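Local coordinates for protein (alpha-2u-globulin) (Rattus norvegicus, PDB 2A2U), which belongs to the lipocalins, probably carries small hydrophobic molecules inside a beta-barrel, and forms a complex with a hyaline droplet inducer, at residues Gly55-His63 with Ile168-Cys176. Numbering follows the deposited sequence.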
ATOM      1  N   GLY A  55     -23.223   4.932   1.771  1.00 43.69           N
ATOM      2  CA  GLY A  55     -22.697   3.648   2.200  1.00 43.69           C
ATOM      3  C   GLY A  55     -21.385   3.384   1.485  1.00 43.69           C
ATOM      4  O   GLY A  55     -21.261   3.669   0.296  1.00 43.69           O
ATOM      5  N   SER A  56     -20.406   2.847   2.204  1.00 23.12           N
ATOM      6  CA  SER A  56     -19.095   2.567   1.626  1.00 23.12           C
ATOM      7  C   SER A  56     -19.130   1.549   0.497  1.00 23.12           C
ATOM      8  O   SER A  56     -18.290   1.588  -0.393  1.00 23.12           O
ATOM      9  CB  SER A  56     -18.139   2.066   2.705  1.00 23.89           C
ATOM     10  OG  SER A  56     -18.502   0.769   3.151  1.00 23.89           O
ATOM     11  N   MET A  57     -20.083   0.623   0.549  1.00 24.83           N
ATOM     12  CA  MET A  57     -20.182  -0.406  -0.475  1.00 24.83           C
ATOM     13  C   MET A  57     -20.995  -0.001  -1.711  1.00 24.83           C
ATOM     14  O   MET A  57     -21.021  -0.730  -2.710  1.00 24.83           O
ATOM     15  CB  MET A  57     -20.700  -1.711   0.128  1.00 31.45           C
ATOM     16  CG  MET A  57     -19.810  -2.300   1.220  1.00 31.45           C
ATOM     17  SD  MET A  57     -18.095  -2.549   0.718  1.00 31.45           S
ATOM     18  CE  MET A  57     -17.275  -2.423   2.362  1.00 31.45           C
ATOM     19  N   ARG A  58     -21.666   1.149  -1.648  1.00 26.19           N
ATOM     20  CA  ARG A  58     -22.427   1.632  -2.803  1.00 26.19           C
ATOM     21  C   ARG A  58     -21.424   2.256  -3.774  1.00 26.19           C
ATOM     22  O   ARG A  58     -21.286   3.476  -3.849  1.00 26.19           O
ATOM     23  CB  ARG A  58     -23.475   2.677  -2.396  1.00 36.24           C
ATOM     24  CG  ARG A  58     -24.252   3.238  -3.593  1.00 36.24           C
ATOM     25  CD  ARG A  58     -25.187   4.370  -3.214  1.00 36.24           C
ATOM     26  NE  ARG A  58     -26.547   3.910  -2.961  1.00 36.24           N
ATOM     27  CZ  ARG A  58     -27.599   4.233  -3.709  1.00 36.24           C
ATOM     28  NH1 ARG A  58     -27.452   5.026  -4.766  1.00 36.24           N
ATOM     29  NH2 ARG A  58     -28.800   3.757  -3.403  1.00 36.24           N
ATOM     30  N   VAL A  59     -20.688   1.403  -4.476  1.00 26.74           N
ATOM     31  CA  VAL A  59     -19.677   1.863  -5.416  1.00 26.74           C
ATOM     32  C   VAL A  59     -20.148   1.764  -6.859  1.00 26.74           C
ATOM     33  O   VAL A  59     -20.859   0.832  -7.235  1.00 26.74           O
ATOM     34  CB  VAL A  59     -18.328   1.094  -5.252  1.00 20.14           C
ATOM     35  CG1 VAL A  59     -17.910   1.080  -3.792  1.00 20.14           C
ATOM     36  CG2 VAL A  59     -18.431  -0.318  -5.812  1.00 20.14           C
ATOM     37  N   PHE A  60     -19.734   2.740  -7.658  1.00 25.66           N
ATOM     38  CA  PHE A  60     -20.091   2.805  -9.059  1.00 25.66           C
ATOM     39  C   PHE A  60     -18.875   2.425  -9.893  1.00 25.66           C
ATOM     40  O   PHE A  60     -18.020   3.250 -10.205  1.00 25.66           O
ATOM     41  CB  PHE A  60     -20.571   4.216  -9.381  1.00 13.36           C
ATOM     42  CG  PHE A  60     -21.640   4.713  -8.452  1.00 13.36           C
ATOM     43  CD1 PHE A  60     -22.769   3.941  -8.197  1.00 13.36           C
ATOM     44  CD2 PHE A  60     -21.521   5.947  -7.824  1.00 13.36           C
ATOM     45  CE1 PHE A  60     -23.766   4.386  -7.334  1.00 13.36           C
ATOM     46  CE2 PHE A  60     -22.520   6.400  -6.955  1.00 13.36           C
ATOM     47  CZ  PHE A  60     -23.642   5.611  -6.714  1.00 13.36           C
ATOM     48  N   MET A  61     -18.806   1.152 -10.247  1.00 20.54           N
ATOM     49  CA  MET A  61     -17.699   0.611 -11.019  1.00 20.54           C
ATOM     50  C   MET A  61     -17.503   1.324 -12.346  1.00 20.54           C
ATOM     51  O   MET A  61     -18.440   1.898 -12.898  1.00 20.54           O
ATOM     52  CB  MET A  61     -17.934  -0.882 -11.245  1.00  2.00           C
ATOM     53  CG  MET A  61     -16.721  -1.677 -11.752  1.00  2.00           C
ATOM     54  SD  MET A  61     -15.218  -1.523 -10.704  1.00  2.00           S
ATOM     55  CE  MET A  61     -16.033  -1.601  -8.994  1.00  2.00           C
ATOM     56  N   GLN A  62     -16.273   1.278 -12.851  1.00 27.22           N
ATOM     57  CA  GLN A  62     -15.926   1.907 -14.118  1.00 27.22           C
ATOM     58  C   GLN A  62     -15.072   1.027 -15.015  1.00 27.22           C
ATOM     59  O   GLN A  62     -15.354   0.890 -16.202  1.00 27.22           O
ATOM     60  CB  GLN A  62     -15.167   3.203 -13.892  1.00 51.99           C
ATOM     61  CG  GLN A  62     -15.884   4.244 -13.093  1.00 51.99           C
ATOM     62  CD  GLN A  62     -15.081   5.516 -13.009  1.00 51.99           C
ATOM     63  OE1 GLN A  62     -15.630   6.607 -12.993  1.00 51.99           O
ATOM     64  NE2 GLN A  62     -13.767   5.383 -12.972  1.00 51.99           N
ATOM     65  N   HIS A  63     -14.028   0.432 -14.450  1.00 18.75           N
ATOM     66  CA  HIS A  63     -13.117  -0.392 -15.229  1.00 18.75           C
ATOM     67  C   HIS A  63     -12.423  -1.412 -14.343  1.00 18.75           C
ATOM     68  O   HIS A  63     -12.198  -1.160 -13.168  1.00 18.75           O
ATOM     69  CB  HIS A  63     -12.071   0.522 -15.880  1.00 19.46           C
ATOM     70  CG  HIS A  63     -11.142  -0.174 -16.817  1.00 19.46           C
ATOM     71  ND1 HIS A  63     -11.390  -0.264 -18.174  1.00 19.46           N
ATOM     72  CD2 HIS A  63      -9.962  -0.798 -16.611  1.00 19.46           C
ATOM     73  CE1 HIS A  63     -10.393  -0.917 -18.754  1.00 19.46           C
ATOM     74  NE2 HIS A  63      -9.517  -1.250 -17.829  1.00 19.46           N
ATOM     75  N   ILE A 168     -30.699  -3.614  -4.385  1.00 29.61           N
ATOM     76  CA  ILE A 168     -30.875  -2.272  -4.931  1.00 29.61           C
ATOM     77  C   ILE A 168     -30.416  -2.135  -6.376  1.00 29.61           C
ATOM     78  O   ILE A 168     -29.305  -2.527  -6.715  1.00 29.61           O
ATOM     79  CB  ILE A 168     -30.140  -1.222  -4.071  1.00 19.42           C
ATOM     80  CG1 ILE A 168     -30.728  -1.189  -2.656  1.00 19.42           C
ATOM     81  CG2 ILE A 168     -30.239   0.149  -4.720  1.00 19.42           C
ATOM     82  CD1 ILE A 168     -30.072  -0.184  -1.708  1.00 19.42           C
ATOM     83  N   ASP A 169     -31.297  -1.607  -7.223  1.00 32.87           N
ATOM     84  CA  ASP A 169     -31.007  -1.396  -8.640  1.00 32.87           C
ATOM     85  C   ASP A 169     -30.456   0.024  -8.802  1.00 32.87           C
ATOM     86  O   ASP A 169     -31.207   1.003  -8.748  1.00 32.87           O
ATOM     87  CB  ASP A 169     -32.288  -1.584  -9.468  1.00 34.11           C
ATOM     88  CG  ASP A 169     -32.048  -1.509 -10.978  1.00 34.11           C
ATOM     89  OD1 ASP A 169     -30.959  -1.080 -11.414  1.00 34.11           O
ATOM     90  OD2 ASP A 169     -32.961  -1.881 -11.742  1.00 34.11           O
ATOM     91  N   LEU A 170     -29.147   0.123  -9.026  1.00 29.62           N
ATOM     92  CA  LEU A 170     -28.484   1.413  -9.165  1.00 29.62           C
ATOM     93  C   LEU A 170     -28.679   2.101 -10.505  1.00 29.62           C
ATOM     94  O   LEU A 170     -28.305   3.266 -10.645  1.00 29.62           O
ATOM     95  CB  LEU A 170     -26.986   1.280  -8.900  1.00 18.74           C
ATOM     96  CG  LEU A 170     -26.493   0.767  -7.552  1.00 18.74           C
ATOM     97  CD1 LEU A 170     -24.982   0.726  -7.570  1.00 18.74           C
ATOM     98  CD2 LEU A 170     -26.975   1.668  -6.441  1.00 18.74           C
ATOM     99  N   THR A 171     -29.247   1.398 -11.486  1.00 40.09           N
ATOM    100  CA  THR A 171     -29.456   1.985 -12.810  1.00 40.09           C
ATOM    101  C   THR A 171     -30.422   3.156 -12.806  1.00 40.09           C
ATOM    102  O   THR A 171     -30.401   3.985 -13.708  1.00 40.09           O
ATOM    103  CB  THR A 171     -29.952   0.959 -13.829  1.00 28.85           C
ATOM    104  OG1 THR A 171     -31.206   0.423 -13.397  1.00 28.85           O
ATOM    105  CG2 THR A 171     -28.946  -0.150 -13.992  1.00 28.85           C
ATOM    106  N   LYS A 172     -31.274   3.215 -11.797  1.00 64.41           N
ATOM    107  CA  LYS A 172     -32.227   4.284 -11.715  1.00 64.41           C
ATOM    108  C   LYS A 172     -31.708   5.552 -11.034  1.00 64.41           C
ATOM    109  O   LYS A 172     -32.202   6.648 -11.307  1.00 64.41           O
ATOM    110  CB  LYS A 172     -33.484   3.751 -11.061  1.00121.36           C
ATOM    111  CG  LYS A 172     -34.261   2.736 -11.834  1.00121.36           C
ATOM    112  CD  LYS A 172     -34.491   1.332 -11.127  1.00121.36           C
ATOM    113  CE  LYS A 172     -35.842   0.700 -11.610  1.00121.36           C
ATOM    114  NZ  LYS A 172     -36.504  -0.159 -10.605  1.00121.36           N
ATOM    115  N   THR A 173     -30.611   5.408 -10.290  1.00 44.70           N
ATOM    116  CA  THR A 173     -29.969   6.521  -9.586  1.00 44.70           C
ATOM    117  C   THR A 173     -28.736   7.105 -10.296  1.00 44.70           C
ATOM    118  O   THR A 173     -28.362   6.672 -11.390  1.00 44.70           O
ATOM    119  CB  THR A 173     -29.530   6.107  -8.155  1.00 59.84           C
ATOM    120  OG1 THR A 173     -28.274   5.412  -8.205  1.00 59.84           O
ATOM    121  CG2 THR A 173     -30.566   5.188  -7.515  1.00 59.84           C
ATOM    122  N   ASP A 174     -28.129   8.113  -9.666  1.00 62.91           N
ATOM    123  CA  ASP A 174     -26.935   8.743 -10.215  1.00 62.91           C
ATOM    124  C   ASP A 174     -25.734   7.906  -9.851  1.00 62.91           C
ATOM    125  O   ASP A 174     -25.345   7.833  -8.683  1.00 62.91           O
ATOM    126  CB  ASP A 174     -26.726  10.156  -9.664  1.00 78.64           C
ATOM    127  CG  ASP A 174     -25.379  10.748 -10.071  1.00 78.64           C
ATOM    128  OD1 ASP A 174     -24.978  10.573 -11.245  1.00 78.64           O
ATOM    129  OD2 ASP A 174     -24.716  11.381  -9.223  1.00 78.64           O
ATOM    130  N   ARG A 175     -25.144   7.286 -10.859  1.00 28.78           N
ATOM    131  CA  ARG A 175     -23.977   6.464 -10.650  1.00 28.78           C
ATOM    132  C   ARG A 175     -22.758   7.322 -10.932  1.00 28.78           C
ATOM    133  O   ARG A 175     -21.825   6.919 -11.623  1.00 28.78           O
ATOM    134  CB  ARG A 175     -24.052   5.246 -11.556  1.00 30.08           C
ATOM    135  CG  ARG A 175     -25.164   4.313 -11.133  1.00 30.08           C
ATOM    136  CD  ARG A 175     -25.294   3.140 -12.063  1.00 30.08           C
ATOM    137  NE  ARG A 175     -26.025   3.489 -13.274  1.00 30.08           N
ATOM    138  CZ  ARG A 175     -26.087   2.715 -14.349  1.00 30.08           C
ATOM    139  NH1 ARG A 175     -25.455   1.543 -14.370  1.00 30.08           N
ATOM    140  NH2 ARG A 175     -26.802   3.098 -15.396  1.00 30.08           N
ATOM    141  N   CYS A 176     -22.786   8.522 -10.366  1.00 40.70           N
ATOM    142  CA  CYS A 176     -21.720   9.486 -10.537  1.00 40.70           C
ATOM    143  C   CYS A 176     -21.342   9.739 -11.976  1.00 40.70           C
ATOM    144  O   CYS A 176     -20.230  10.197 -12.261  1.00 40.70           O
ATOM    145  CB  CYS A 176     -20.493   9.063  -9.769  1.00 31.90           C
ATOM    146  SG  CYS A 176     -20.673   9.517  -8.022  1.00 31.90           S
TER
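The ring of F60 lies with one face against the backbone of R175, whose CA sits 3.6 Å from the ring centroid and 9° off its normal, a CH-pi contact; R58 O lies over the opposite face. At the ring edge, L170 CD1 comes to 3.9 Å from F60 CE1, and C176 SG to 3.7 Å from F60 CD2, a sulfur-aromatic contact. In this lipocalin beta-barrel the C-terminal segment 168-176 leaves its short strand and passes over the outer side of strand 60-67, and the disulfide from C176 to C83 ties it to the start of strand 83-92. F60 CG stands anti to its carbonyl carbon (chi1 -52°), which presents the ring to this passing chain. R58 crosses L170 obliquely: L170 CD2 lies over the centre of one guanidinium face, 3.8 Å from R58 CZ, while R58 NE is hydrogen-bonded to I51 O. The two methyls of L170 thus divide their contacts, one at the ring and one on the guanidinium. R175 CB and CG still lie against F60 CD1; only beyond them does the chain lead away, its NH1 hydrogen-bonded to K143 O and S40 O. After L170 the chain turns with helical angles; L170 O accepts two hydrogen bonds, from T173 OG1 and T173 N, each 3.2 Å long.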